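Local coordinates for protein 1,3-alpha-isomaltosidase (PDB 5X3I) that hydrolyses alpha-1,3-glucosidic linkages of a cyclic tetrasaccharide derived from starch, releasing isomaltose inside the cell, at residues V43-A47 and V139-W144; T243-T247 and D490-L495; L46-P50 and Q111-L115; Y428-W433 and H475-L481. The protein carries 1 engineered substitution. All coordinates share one frame; numbering follows the deposited sequence.

How the contacts relate
Along the chain, contacts 1 and 3 start from the same loop before strand 52-56 and share Leu46 and Ala47; their centres lie 9 Å apart. Contact 3 stays within the N-terminal domain, whereas contact 1 ties that loop to the edge of the six-stranded sheet of the galactose mutarotase-like domain. Contact 2 comes later, about 21 Å from contact 1 between centres, and joins the mutarotase-like domain to the TIM barrel. Contact 4 lies wholly in the barrel and falls, in sequence, between the two segments of contact 2. These last two touch where Asp490 N meets His479 O, which connects the domain junction to loops close to the active site.

Contact 1: residues V43-A47 and V139-W144; sequences VLPLA and VSPAVW
The indole of Trp144 receives Leu46 CD2 obliquely at its five-membered ring, with CD2 to CD1 of Trp144 at 4.2 Å; beyond the two segments the same indole makes a cation-pi contact with Arg175. Leu46 CG stands anti to its own carbonyl carbon (chi1 -62°), and this brings CD2 back over the neighbouring chain although the CB sets out away from it. The flat carbonyl group of Pro45 takes Ala142 N in its plane, at 3.1 Å from N to O. The Ala142 carbonyl in turn accepts Ala47 N, its donor tilted 23° from the plane, with N to O at 2.9 Å. Both bonds straddle Leu46, one to the residue before it and one to the residue after, which is the pattern of a parallel bridge, and no further bridge follows. Apolar groups fill in around this pair. Leu44 CD1 lies against Ala142 CB at 3.9 Å, and both side chains also touch Leu165 of strand 159-167. Pro45 CD meets Val139 CG2 at 3.8 Å, while Ala47 CB rests between Val143 CG1, at 3.7 Å, and Pro141 CB. The segment 139-144 leads from strand 130-139 of the four-stranded sheet into strand 143-145, the edge of the six-stranded one. The contact is therefore a single parallel beta bridge with hydrophobic packing, fastening an N-terminal-domain loop to the rim of the galactose mutarotase-like beta domain.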
loop_
_atom_site.group_PDB
_atom_site.type_symbol
_atom_site.label_atom_id
_atom_site.label_comp_id
_atom_site.label_asym_id
_atom_site.label_seq_id
_atom_site.Cartn_x
_atom_site.Cartn_y
_atom_site.Cartn_z
ATOM N N VAL A 43 -9.791 -23.781 5.531
ATOM C CA VAL A 43 -10.204 -23.620 6.906
ATOM C C VAL A 43 -11.703 -23.867 7.023
ATOM O O VAL A 43 -12.155 -24.487 7.973
ATOM C CB VAL A 43 -9.853 -22.224 7.434
ATOM C CG1 VAL A 43 -10.276 -22.085 8.875
ATOM C CG2 VAL A 43 -8.360 -21.971 7.289
ATOM N N LEU A 44 -12.460 -23.393 6.037
ATOM C CA LEU A 44 -13.906 -23.595 5.997
ATOM C C LEU A 44 -14.314 -24.342 4.724
ATOM O O LEU A 44 -14.646 -23.730 3.718
ATOM C CB LEU A 44 -14.640 -22.256 6.080
ATOM C CG LEU A 44 -16.171 -22.293 6.081
ATOM C CD1 LEU A 44 -16.681 -23.029 7.291
ATOM C CD2 LEU A 44 -16.740 -20.878 6.039
ATOM N N PRO A 45 -14.288 -25.677 4.767
ATOM C CA PRO A 45 -14.615 -26.472 3.579
ATOM C C PRO A 45 -16.100 -26.443 3.273
ATOM O O PRO A 45 -16.904 -26.337 4.196
ATOM C CB PRO A 45 -14.176 -27.890 3.964
ATOM C CG PRO A 45 -13.422 -27.745 5.247
ATOM C CD PRO A 45 -13.947 -26.527 5.912
ATOM N N LEU A 46 -16.460 -26.517 1.999
ATOM C CA LEU A 46 -17.855 -26.712 1.633
ATOM C C LEU A 46 -18.250 -28.144 1.962
ATOM O O LEU A 46 -17.410 -29.041 1.930
ATOM C CB LEU A 46 -18.086 -26.425 0.151
ATOM C CG LEU A 46 -17.791 -24.999 -0.316
ATOM C CD1 LEU A 46 -18.134 -24.830 -1.784
ATOM C CD2 LEU A 46 -18.560 -24.008 0.524
ATOM N N ALA A 47 -19.515 -28.355 2.301
ATOM C CA ALA A 47 -20.029 -29.712 2.446
ATOM C C ALA A 47 -19.776 -30.470 1.154
ATOM O O ALA A 47 -20.104 -29.991 0.074
ATOM C CB ALA A 47 -21.511 -29.697 2.784
ATOM N N VAL A 139 -14.433 -28.997 13.010
ATOM C CA VAL A 139 -14.712 -28.299 11.770
ATOM C C VAL A 139 -16.119 -28.643 11.280
ATOM O O VAL A 139 -16.511 -29.807 11.243
ATOM C CB VAL A 139 -13.663 -28.631 10.699
ATOM C CG1 VAL A 139 -13.570 -30.134 10.474
ATOM C CG2 VAL A 139 -13.958 -27.887 9.408
ATOM N N SER A 140 -16.883 -27.606 10.960
ATOM C CA SER A 140 -18.238 -27.733 10.451
ATOM C C SER A 140 -18.322 -27.276 9.001
ATOM O O SER A 140 -17.997 -26.130 8.698
ATOM C CB SER A 140 -19.206 -26.921 11.308
ATOM O OG SER A 140 -19.088 -27.254 12.676
ATOM N N PRO A 141 -18.762 -28.163 8.100
ATOM C CA PRO A 141 -18.892 -27.850 6.673
ATOM C C PRO A 141 -19.929 -26.767 6.404
ATOM O O PRO A 141 -20.892 -26.645 7.151
ATOM C CB PRO A 141 -19.329 -29.180 6.061
ATOM C CG PRO A 141 -20.030 -29.879 7.168
ATOM C CD PRO A 141 -19.285 -29.502 8.418
ATOM N N ALA A 142 -19.730 -25.994 5.345
ATOM C CA ALA A 142 -20.624 -24.886 5.032
ATOM C C ALA A 142 -21.268 -25.047 3.667
ATOM O O ALA A 142 -20.768 -25.772 2.816
ATOM C CB ALA A 142 -19.875 -23.560 5.102
ATOM N N VAL A 143 -22.388 -24.366 3.464
ATOM C CA VAL A 143 -23.082 -24.416 2.189
ATOM C C VAL A 143 -23.604 -23.053 1.762
ATOM O O VAL A 143 -23.949 -22.217 2.595
ATOM C CB VAL A 143 -24.285 -25.396 2.224
ATOM C CG1 VAL A 143 -23.832 -26.813 2.561
ATOM C CG2 VAL A 143 -25.342 -24.911 3.199
ATOM N N TRP A 144 -23.690 -22.859 0.455
ATOM C CA TRP A 144 -24.287 -21.667 -0.117
ATOM C C TRP A 144 -25.786 -21.850 -0.315
ATOM O O TRP A 144 -26.225 -22.815 -0.930
ATOM C CB TRP A 144 -23.632 -21.326 -1.453
ATOM C CG TRP A 144 -22.247 -20.770 -1.347
ATOM C CD1 TRP A 144 -21.084 -21.427 -1.591
ATOM C CD2 TRP A 144 -21.885 -19.431 -0.979
ATOM N NE1 TRP A 144 -20.015 -20.583 -1.407
ATOM C CE2 TRP A 144 -20.480 -19.352 -1.025
ATOM C CE3 TRP A 144 -22.613 -18.294 -0.615
ATOM C CZ2 TRP A 144 -19.786 -18.180 -0.723
ATOM C CZ3 TRP A 144 -21.926 -17.137 -0.309
ATOM C CH2 TRP A 144 -20.523 -17.088 -0.366
#

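Contact 2: residues T243-T247 and D490-L495; sequences TSRRT and DEGNNL
Two direct hydrogen bonds centre on Ser244. Its OG, set between backbone N and carbonyl carbon (chi1 52°), donates to Glu491 O at 2.6 Å, and its own carbonyl O accepts Asn494 ND2 at 2.7 Å. Ser244 O lies close to the Asn494 amide plane, whereas ND2 is tilted 32° from the Ser244 carbonyl plane; the other end of that amide, OD1, accepts Val207 N. The ionic part belongs to Arg245, whose chain runs extended beside Asp490. NE points at Asp490 OD2 over 2.8 Å, within the guanidinium plane, yet meets the oxygen from above the carboxylate plane. The Glu491 carboxylate stands over a guanidinium face, and its OE1 makes only a long ion pair with NH2 at 3.7 Å, to which no N-H points. Water enters as a third kind of link: water 4 joins Arg245 NH2 to Asp490 OD1, and water 5 joins Arg246 N to Asp490 O. Leu495 adds apolar contact, its CG 3.6 Å from Ser244 CB, with CD2 as near. A leucine in place of Arg245 is likely to leave the Asp490 and Glu491 carboxylates without their shared positive partner and the Asp490 side chain freer to turn. The chemistry implies a chiefly polar junction between the mutarotase-like domain and the TIM barrel, in which one arginine probably offsets the repulsion of two adjacent carboxylates.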
loop_
_atom_site.group_PDB
_atom_site.type_symbol
_atom_site.label_atom_id
_atom_site.label_comp_id
_atom_site.label_asym_id
_atom_site.label_seq_id
_atom_site.Cartn_x
_atom_site.Cartn_y
_atom_site.Cartn_z
ATOM N N THR A 243 -17.675 -2.226 4.528
ATOM C CA THR A 243 -17.055 -3.139 5.460
ATOM C C THR A 243 -15.556 -2.902 5.395
ATOM O O THR A 243 -15.048 -2.501 4.349
ATOM C CB THR A 243 -17.374 -4.606 5.107
ATOM O OG1 THR A 243 -16.797 -5.475 6.079
ATOM C CG2 THR A 243 -16.829 -4.955 3.742
ATOM N N SER A 244 -14.849 -3.201 6.474
ATOM C CA SER A 244 -13.405 -3.366 6.406
ATOM C C SER A 244 -13.005 -4.851 6.379
ATOM O O SER A 244 -11.827 -5.175 6.396
ATOM C CB SER A 244 -12.707 -2.619 7.538
ATOM O OG SER A 244 -13.232 -2.938 8.798
ATOM N N ARG A 245 -13.989 -5.747 6.373
ATOM C CA ARG A 245 -13.699 -7.174 6.221
ATOM C C ARG A 245 -13.300 -7.475 4.777
ATOM O O ARG A 245 -13.549 -6.686 3.888
ATOM C CB ARG A 245 -14.896 -8.041 6.646
ATOM C CG ARG A 245 -15.199 -7.960 8.128
ATOM C CD ARG A 245 -16.266 -8.952 8.598
ATOM N NE ARG A 245 -16.513 -8.752 10.019
ATOM C CZ ARG A 245 -17.404 -7.899 10.505
ATOM N NH1 ARG A 245 -18.169 -7.194 9.686
ATOM N NH2 ARG A 245 -17.544 -7.769 11.810
ATOM N N ARG A 246 -12.654 -8.613 4.561
ATOM C CA ARG A 246 -12.258 -9.033 3.226
ATOM C C ARG A 246 -13.461 -9.129 2.283
ATOM O O ARG A 246 -14.558 -9.523 2.689
ATOM C CB ARG A 246 -11.517 -10.373 3.302
ATOM C CG ARG A 246 -10.760 -10.777 2.039
ATOM C CD ARG A 246 -9.702 -11.841 2.351
ATOM N NE ARG A 246 -8.873 -12.181 1.200
ATOM C CZ ARG A 246 -7.882 -13.067 1.228
ATOM N NH1 ARG A 246 -7.596 -13.712 2.356
ATOM N NH2 ARG A 246 -7.178 -13.311 0.131
ATOM N N THR A 247 -13.242 -8.735 1.033
ATOM C CA THR A 247 -14.221 -8.875 -0.040
ATOM C C THR A 247 -13.541 -9.409 -1.291
ATOM O O THR A 247 -12.351 -9.163 -1.496
ATOM C CB THR A 247 -14.899 -7.541 -0.400
ATOM O OG1 THR A 247 -13.895 -6.584 -0.776
ATOM C CG2 THR A 247 -15.716 -7.007 0.760
ATOM N N ASP A 490 -10.673 -9.592 11.916
ATOM C CA ASP A 490 -11.282 -9.741 10.603
ATOM C C ASP A 490 -11.790 -8.402 10.085
ATOM O O ASP A 490 -11.815 -8.174 8.890
ATOM C CB ASP A 490 -12.416 -10.783 10.626
ATOM C CG ASP A 490 -13.592 -10.374 11.489
ATOM O OD1 ASP A 490 -13.405 -9.815 12.587
ATOM O OD2 ASP A 490 -14.726 -10.631 11.070
ATOM N N GLU A 491 -12.275 -7.567 10.995
ATOM C CA GLU A 491 -12.601 -6.172 10.725
ATOM C C GLU A 491 -11.449 -5.152 10.831
ATOM O O GLU A 491 -11.347 -4.230 10.032
ATOM C CB GLU A 491 -13.728 -5.749 11.664
ATOM C CG GLU A 491 -14.494 -4.558 11.185
ATOM C CD GLU A 491 -15.829 -4.399 11.892
ATOM O OE1 GLU A 491 -15.927 -4.712 13.094
ATOM O OE2 GLU A 491 -16.774 -3.954 11.226
ATOM N N GLY A 492 -10.617 -5.295 11.857
ATOM C CA GLY A 492 -9.681 -4.248 12.227
ATOM C C GLY A 492 -8.378 -4.226 11.449
ATOM O O GLY A 492 -7.767 -3.172 11.296
ATOM N N ASN A 493 -7.950 -5.385 10.961
ATOM C CA ASN A 493 -6.642 -5.506 10.336
ATOM C C ASN A 493 -6.489 -4.649 9.088
ATOM O O ASN A 493 -5.432 -4.081 8.862
ATOM C CB ASN A 493 -6.343 -6.972 10.004
ATOM C CG ASN A 493 -6.189 -7.818 11.250
ATOM O OD1 ASN A 493 -6.165 -7.297 12.355
ATOM N ND2 ASN A 493 -6.094 -9.130 11.075
ATOM N N ASN A 494 -7.542 -4.563 8.283
ATOM C CA ASN A 494 -7.524 -3.709 7.112
ATOM C C ASN A 494 -7.536 -2.219 7.483
ATOM O O ASN A 494 -7.063 -1.391 6.718
ATOM C CB ASN A 494 -8.710 -4.012 6.184
ATOM C CG ASN A 494 -8.509 -5.272 5.352
ATOM O OD1 ASN A 494 -7.388 -5.654 5.033
ATOM N ND2 ASN A 494 -9.611 -5.904 4.973
ATOM N N LEU A 495 -8.094 -1.892 8.643
ATOM C CA LEU A 495 -8.170 -0.504 9.083
ATOM C C LEU A 495 -6.853 0.007 9.676
ATOM O O LEU A 495 -6.645 1.215 9.741
ATOM C CB LEU A 495 -9.283 -0.314 10.113
ATOM C CG LEU A 495 -10.733 -0.470 9.643
ATOM C CD1 LEU A 495 -11.680 -0.228 10.802
ATOM C CD2 LEU A 495 -11.050 0.479 8.499
HETATM O O HOH W 1 -9.796 -6.381 8.316
HETATM O O HOH W 2 -16.687 -3.954 8.784
HETATM O O HOH W 3 -15.027 -1.393 10.173
HETATM O O HOH W 4 -15.859 -8.901 13.540
HETATM O O HOH W 5 -11.994 -10.147 6.781
#

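Contact 3: residues L46-P50 and Q111-L115; sequences LAGEP and QTPPL
Pro50 has more surface buried by this contact than any other residue, and it sits directly across from Pro114, their CA atoms 3.9 Å apart. Its ring edge CB lies 3.5 Å from Gln111 NE2, the extended glutamine running alongside it and pointing the same way; CB also reaches Thr112 O. Leu115, next in buried area, is held through both its backbone N and O by the turn. Its O accepts Gly48 N at 2.8 Å, and its N donates to Glu49 O at 2.9 Å, from 46° above that carbonyl plane. Pro114 CB lies 3.3 Å from Gly48 O. The two bonds to one residue, from Gly48 and Glu49, have the pattern of a G1 beta bulge, attached here to the type II turn Leu46-Glu49. Gly48 has a phi of 102°, at which a side chain would be jammed against Ala47 O. The turn is further tied by Glu49 OE2, which accepts Leu46 N. The Leu115 side chain turns inward onto Val51, Pro141 and Trp67 of strand 62-67. Thr112 OG1 bonds to Val51 N, where the chain enters strand 52-56, so the contact links the loop before strand 52-56 with that between strands 107-111 and 119-127.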
loop_
_atom_site.group_PDB
_atom_site.type_symbol
_atom_site.label_atom_id
_atom_site.label_comp_id
_atom_site.label_asym_id
_atom_site.label_seq_id
_atom_site.Cartn_x
_atom_site.Cartn_y
_atom_site.Cartn_z
ATOM N N LEU A 46 -16.460 -26.517 1.999
ATOM C CA LEU A 46 -17.855 -26.712 1.633
ATOM C C LEU A 46 -18.250 -28.144 1.962
ATOM O O LEU A 46 -17.410 -29.041 1.930
ATOM C CB LEU A 46 -18.086 -26.425 0.151
ATOM C CG LEU A 46 -17.791 -24.999 -0.316
ATOM C CD1 LEU A 46 -18.134 -24.830 -1.784
ATOM C CD2 LEU A 46 -18.560 -24.008 0.524
ATOM N N ALA A 47 -19.515 -28.355 2.301
ATOM C CA ALA A 47 -20.029 -29.712 2.446
ATOM C C ALA A 47 -19.776 -30.470 1.154
ATOM O O ALA A 47 -20.104 -29.991 0.074
ATOM C CB ALA A 47 -21.511 -29.697 2.784
ATOM N N GLY A 48 -19.159 -31.639 1.260
ATOM C CA GLY A 48 -18.835 -32.419 0.082
ATOM C C GLY A 48 -17.376 -32.322 -0.310
ATOM O O GLY A 48 -16.871 -33.165 -1.042
ATOM N N GLU A 49 -16.698 -31.289 0.182
ATOM C CA GLU A 49 -15.279 -31.105 -0.078
ATOM C C GLU A 49 -14.447 -31.898 0.906
ATOM O O GLU A 49 -14.779 -31.972 2.084
ATOM C CB GLU A 49 -14.886 -29.628 0.014
ATOM C CG GLU A 49 -15.234 -28.783 -1.193
ATOM C CD GLU A 49 -14.610 -27.396 -1.123
ATOM O OE1 GLU A 49 -14.415 -26.783 -2.194
ATOM O OE2 GLU A 49 -14.316 -26.920 -0.004
ATOM N N PRO A 50 -13.357 -32.498 0.424
ATOM C CA PRO A 50 -12.372 -33.083 1.328
ATOM C C PRO A 50 -11.595 -31.967 2.013
ATOM O O PRO A 50 -11.652 -30.824 1.564
ATOM C CB PRO A 50 -11.481 -33.896 0.394
ATOM C CG PRO A 50 -11.557 -33.160 -0.899
ATOM C CD PRO A 50 -12.961 -32.634 -0.988
ATOM N N GLN A 111 -5.186 -36.205 3.547
ATOM C CA GLN A 111 -6.462 -35.727 3.035
ATOM C C GLN A 111 -7.600 -36.593 3.562
ATOM O O GLN A 111 -7.580 -37.815 3.422
ATOM C CB GLN A 111 -6.464 -35.715 1.510
ATOM C CG GLN A 111 -7.832 -35.478 0.906
ATOM C CD GLN A 111 -7.769 -35.193 -0.580
ATOM O OE1 GLN A 111 -6.752 -34.731 -1.089
ATOM N NE2 GLN A 111 -8.855 -35.471 -1.284
ATOM N N THR A 112 -8.583 -35.952 4.182
ATOM C CA THR A 112 -9.716 -36.644 4.783
ATOM C C THR A 112 -10.773 -37.010 3.746
ATOM O O THR A 112 -10.728 -36.522 2.618
ATOM C CB THR A 112 -10.388 -35.784 5.868
ATOM O OG1 THR A 112 -11.169 -34.761 5.241
ATOM C CG2 THR A 112 -9.352 -35.166 6.788
ATOM N N PRO A 113 -11.716 -37.895 4.119
ATOM C CA PRO A 113 -12.914 -38.088 3.300
ATOM C C PRO A 113 -13.729 -36.805 3.239
ATOM O O PRO A 113 -13.601 -35.988 4.145
ATOM C CB PRO A 113 -13.682 -39.184 4.047
ATOM C CG PRO A 113 -12.661 -39.894 4.838
ATOM C CD PRO A 113 -11.652 -38.863 5.229
ATOM N N PRO A 114 -14.553 -36.633 2.194
ATOM C CA PRO A 114 -15.391 -35.441 2.023
ATOM C C PRO A 114 -16.200 -35.130 3.270
ATOM O O PRO A 114 -16.642 -36.063 3.934
ATOM C CB PRO A 114 -16.305 -35.829 0.863
ATOM C CG PRO A 114 -15.491 -36.781 0.066
ATOM C CD PRO A 114 -14.696 -37.570 1.066
ATOM N N LEU A 115 -16.388 -33.851 3.593
ATOM C CA LEU A 115 -17.116 -33.498 4.808
ATOM C C LEU A 115 -18.610 -33.598 4.586
ATOM O O LEU A 115 -19.163 -32.871 3.765
ATOM C CB LEU A 115 -16.771 -32.075 5.253
ATOM C CG LEU A 115 -15.667 -31.850 6.281
ATOM C CD1 LEU A 115 -16.084 -32.377 7.637
ATOM C CD2 LEU A 115 -14.374 -32.492 5.823
#

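Contact 4: residues Y428-W433 and H475-L481; sequences YRNRGW and HAWGHDL
Tyr428 and Leu481, Asn430 and His475, and Arg431 and Trp477 face each other with CA atoms 6.3 to 7.5 Å apart, between two irregular loops, the second ending in a type I turn from Gly478 to Leu481. Tyr428 spans this gap: CG is anti to its backbone N (chi1 174°), and OH donates to His475 O over 2.7 Å in the carbonyl plane. Leu481 CD1 lies over one face of that ring, a CH-pi contact of 4.1 Å to the centroid and 17° off the normal. A phenylalanine in place of Tyr428 would probably leave His475 O without its hydroxyl donor and the ring freer to shift against Leu481. Trp477 O stands over the centre of the Arg431 guanidinium, 3.0 Å from CZ, with no hydrogen bond to it; Arg431 NE is instead bonded to Ile29 O. Water 7 joins Asn430 OD1 to His475 ND1, while Asn430 ND2 bonds to Phe435 O. The loop 475-481 follows strand 467-470, fourth of eight parallel strands; between them lie Ala471, engineered at the inferred nucleophile position, and Glu474, active-site by similarity. With the His475 side chain about 7 Å from that of Ala471, these loops border a GH31 TIM-barrel active site.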
loop_
_atom_site.group_PDB
_atom_site.type_symbol
_atom_site.label_atom_id
_atom_site.label_comp_id
_atom_site.label_asym_id
_atom_site.label_seq_id
_atom_site.Cartn_x
_atom_site.Cartn_y
_atom_site.Cartn_z
ATOM N N TYR A 428 -0.138 -9.555 20.416
ATOM C CA TYR A 428 0.149 -10.047 19.073
ATOM C C TYR A 428 1.619 -9.867 18.726
ATOM O O TYR A 428 2.198 -8.833 19.018
ATOM C CB TYR A 428 -0.712 -9.325 18.043
ATOM C CG TYR A 428 -0.368 -9.678 16.621
ATOM C CD1 TYR A 428 -0.710 -10.915 16.094
ATOM C CD2 TYR A 428 0.301 -8.777 15.803
ATOM C CE1 TYR A 428 -0.404 -11.242 14.801
ATOM C CE2 TYR A 428 0.616 -9.097 14.509
ATOM C CZ TYR A 428 0.260 -10.332 14.009
ATOM O OH TYR A 428 0.569 -10.659 12.717
ATOM N N ARG A 429 2.221 -10.852 18.097
ATOM C CA ARG A 429 3.567 -10.799 17.604
ATOM C C ARG A 429 3.661 -10.890 16.094
ATOM O O ARG A 429 3.120 -11.749 15.481
ATOM C CB ARG A 429 4.417 -11.888 18.201
ATOM C CG ARG A 429 4.223 -12.147 19.663
ATOM C CD ARG A 429 4.770 -11.088 20.540
ATOM N NE ARG A 429 6.212 -11.142 20.627
ATOM C CZ ARG A 429 6.875 -11.755 21.588
ATOM N NH1 ARG A 429 6.202 -12.384 22.495
ATOM N NH2 ARG A 429 8.181 -11.758 21.635
ATOM N N ASN A 430 4.371 -9.956 15.526
ATOM C CA ASN A 430 4.583 -9.880 14.108
ATOM C C ASN A 430 4.957 -11.240 13.536
ATOM O O ASN A 430 5.923 -11.821 13.891
ATOM C CB ASN A 430 5.622 -8.825 13.746
ATOM C CG ASN A 430 5.643 -8.493 12.268
ATOM O OD1 ASN A 430 4.678 -8.550 11.599
ATOM N ND2 ASN A 430 6.754 -8.095 11.816
ATOM N N ARG A 431 4.063 -11.737 12.717
ATOM C CA ARG A 431 4.030 -13.117 12.278
ATOM C C ARG A 431 4.684 -12.997 10.980
ATOM O O ARG A 431 4.526 -13.833 10.170
ATOM C CB ARG A 431 2.597 -13.614 12.047
ATOM C CG ARG A 431 1.945 -14.280 13.224
ATOM C CD ARG A 431 0.526 -13.838 13.398
ATOM N NE ARG A 431 -0.490 -14.741 12.899
ATOM C CZ ARG A 431 -1.528 -15.147 13.635
ATOM N NH1 ARG A 431 -1.658 -14.753 14.894
ATOM N NH2 ARG A 431 -2.452 -15.954 13.135
ATOM N N GLY A 432 5.423 -11.908 10.832
ATOM C CA GLY A 432 5.966 -11.473 9.593
ATOM C C GLY A 432 7.282 -12.101 9.543
ATOM O O GLY A 432 7.665 -12.768 10.483
ATOM N N TRP A 433 7.950 -11.888 8.409
ATOM C CA TRP A 433 9.304 -12.359 8.166
ATOM C C TRP A 433 10.470 -11.451 8.557
ATOM O O TRP A 433 11.501 -11.982 8.977
ATOM C CB TRP A 433 9.474 -12.868 6.754
ATOM C CG TRP A 433 9.194 -14.220 6.800
ATOM C CD1 TRP A 433 10.019 -15.217 7.210
ATOM C CD2 TRP A 433 7.923 -14.797 6.602
ATOM N NE1 TRP A 433 9.355 -16.401 7.190
ATOM C CE2 TRP A 433 8.061 -16.171 6.809
ATOM C CE3 TRP A 433 6.687 -14.295 6.194
ATOM C CZ2 TRP A 433 7.004 -17.042 6.643
ATOM C CZ3 TRP A 433 5.651 -15.159 6.039
ATOM C CH2 TRP A 433 5.808 -16.508 6.267
ATOM N N HIS A 475 0.924 -5.583 8.941
ATOM C CA HIS A 475 1.488 -6.690 9.707
ATOM C C HIS A 475 0.479 -7.540 10.473
ATOM O O HIS A 475 0.842 -8.593 10.976
ATOM C CB HIS A 475 2.522 -6.156 10.705
ATOM C CG HIS A 475 3.335 -5.013 10.177
ATOM N ND1 HIS A 475 4.336 -5.176 9.244
ATOM C CD2 HIS A 475 3.273 -3.684 10.428
ATOM C CE1 HIS A 475 4.865 -4.000 8.957
ATOM N NE2 HIS A 475 4.237 -3.077 9.664
ATOM N N ALA A 476 -0.763 -7.082 10.595
ATOM C CA ALA A 476 -1.674 -7.794 11.472
ATOM C C ALA A 476 -2.317 -8.950 10.723
ATOM O O ALA A 476 -3.115 -8.742 9.825
ATOM C CB ALA A 476 -2.752 -6.859 12.009
ATOM N N TRP A 477 -1.997 -10.163 11.146
ATOM C CA TRP A 477 -2.663 -11.347 10.626
ATOM C C TRP A 477 -3.323 -12.093 11.768
ATOM O O TRP A 477 -2.649 -12.594 12.656
ATOM C CB TRP A 477 -1.679 -12.278 9.913
ATOM C CG TRP A 477 -1.087 -11.757 8.649
ATOM C CD1 TRP A 477 -1.481 -10.664 7.933
ATOM C CD2 TRP A 477 0.024 -12.314 7.947
ATOM N NE1 TRP A 477 -0.685 -10.509 6.830
ATOM C CE2 TRP A 477 0.247 -11.514 6.814
ATOM C CE3 TRP A 477 0.851 -13.422 8.164
ATOM C CZ2 TRP A 477 1.265 -11.779 5.905
ATOM C CZ3 TRP A 477 1.859 -13.686 7.257
ATOM C CH2 TRP A 477 2.055 -12.872 6.142
ATOM N N GLY A 478 -4.646 -12.057 11.790
ATOM C CA GLY A 478 -5.472 -13.109 12.336
ATOM C C GLY A 478 -6.898 -12.605 12.424
ATOM O O GLY A 478 -7.132 -11.424 12.683
ATOM N N HIS A 479 -7.848 -13.524 12.403
ATOM C CA HIS A 479 -9.242 -13.142 12.320
ATOM C C HIS A 479 -9.747 -12.747 13.689
ATOM O O HIS A 479 -10.678 -11.982 13.809
ATOM C CB HIS A 479 -10.088 -14.289 11.751
ATOM C CG HIS A 479 -10.167 -15.475 12.659
ATOM N ND1 HIS A 479 -9.093 -16.305 12.893
ATOM C CD2 HIS A 479 -11.184 -15.959 13.409
ATOM C CE1 HIS A 479 -9.449 -17.257 13.736
ATOM N NE2 HIS A 479 -10.714 -17.071 14.063
ATOM N N ASP A 480 -9.170 -13.364 14.710
ATOM C CA ASP A 480 -9.573 -13.176 16.099
ATOM C C ASP A 480 -8.733 -12.185 16.908
ATOM O O ASP A 480 -8.825 -12.175 18.129
ATOM C CB ASP A 480 -9.633 -14.519 16.821
ATOM C CG ASP A 480 -8.353 -15.279 16.728
ATOM O OD1 ASP A 480 -7.415 -14.792 16.069
ATOM O OD2 ASP A 480 -8.293 -16.373 17.308
ATOM N N LEU A 481 -7.833 -11.449 16.262
ATOM C CA LEU A 481 -7.084 -10.398 16.967
ATOM C C LEU A 481 -8.054 -9.415 17.627
ATOM O O LEU A 481 -9.177 -9.267 17.180
ATOM C CB LEU A 481 -6.147 -9.650 16.015
ATOM C CG LEU A 481 -5.042 -10.446 15.321
ATOM C CD1 LEU A 481 -4.094 -9.517 14.572
ATOM C CD2 LEU A 481 -4.272 -11.269 16.331
HETATM O O HOH W 6 2.650 -10.174 9.418
HETATM O O HOH W 7 4.654 -8.185 8.701
HETATM O O HOH W 8 -5.383 -15.999 14.969
#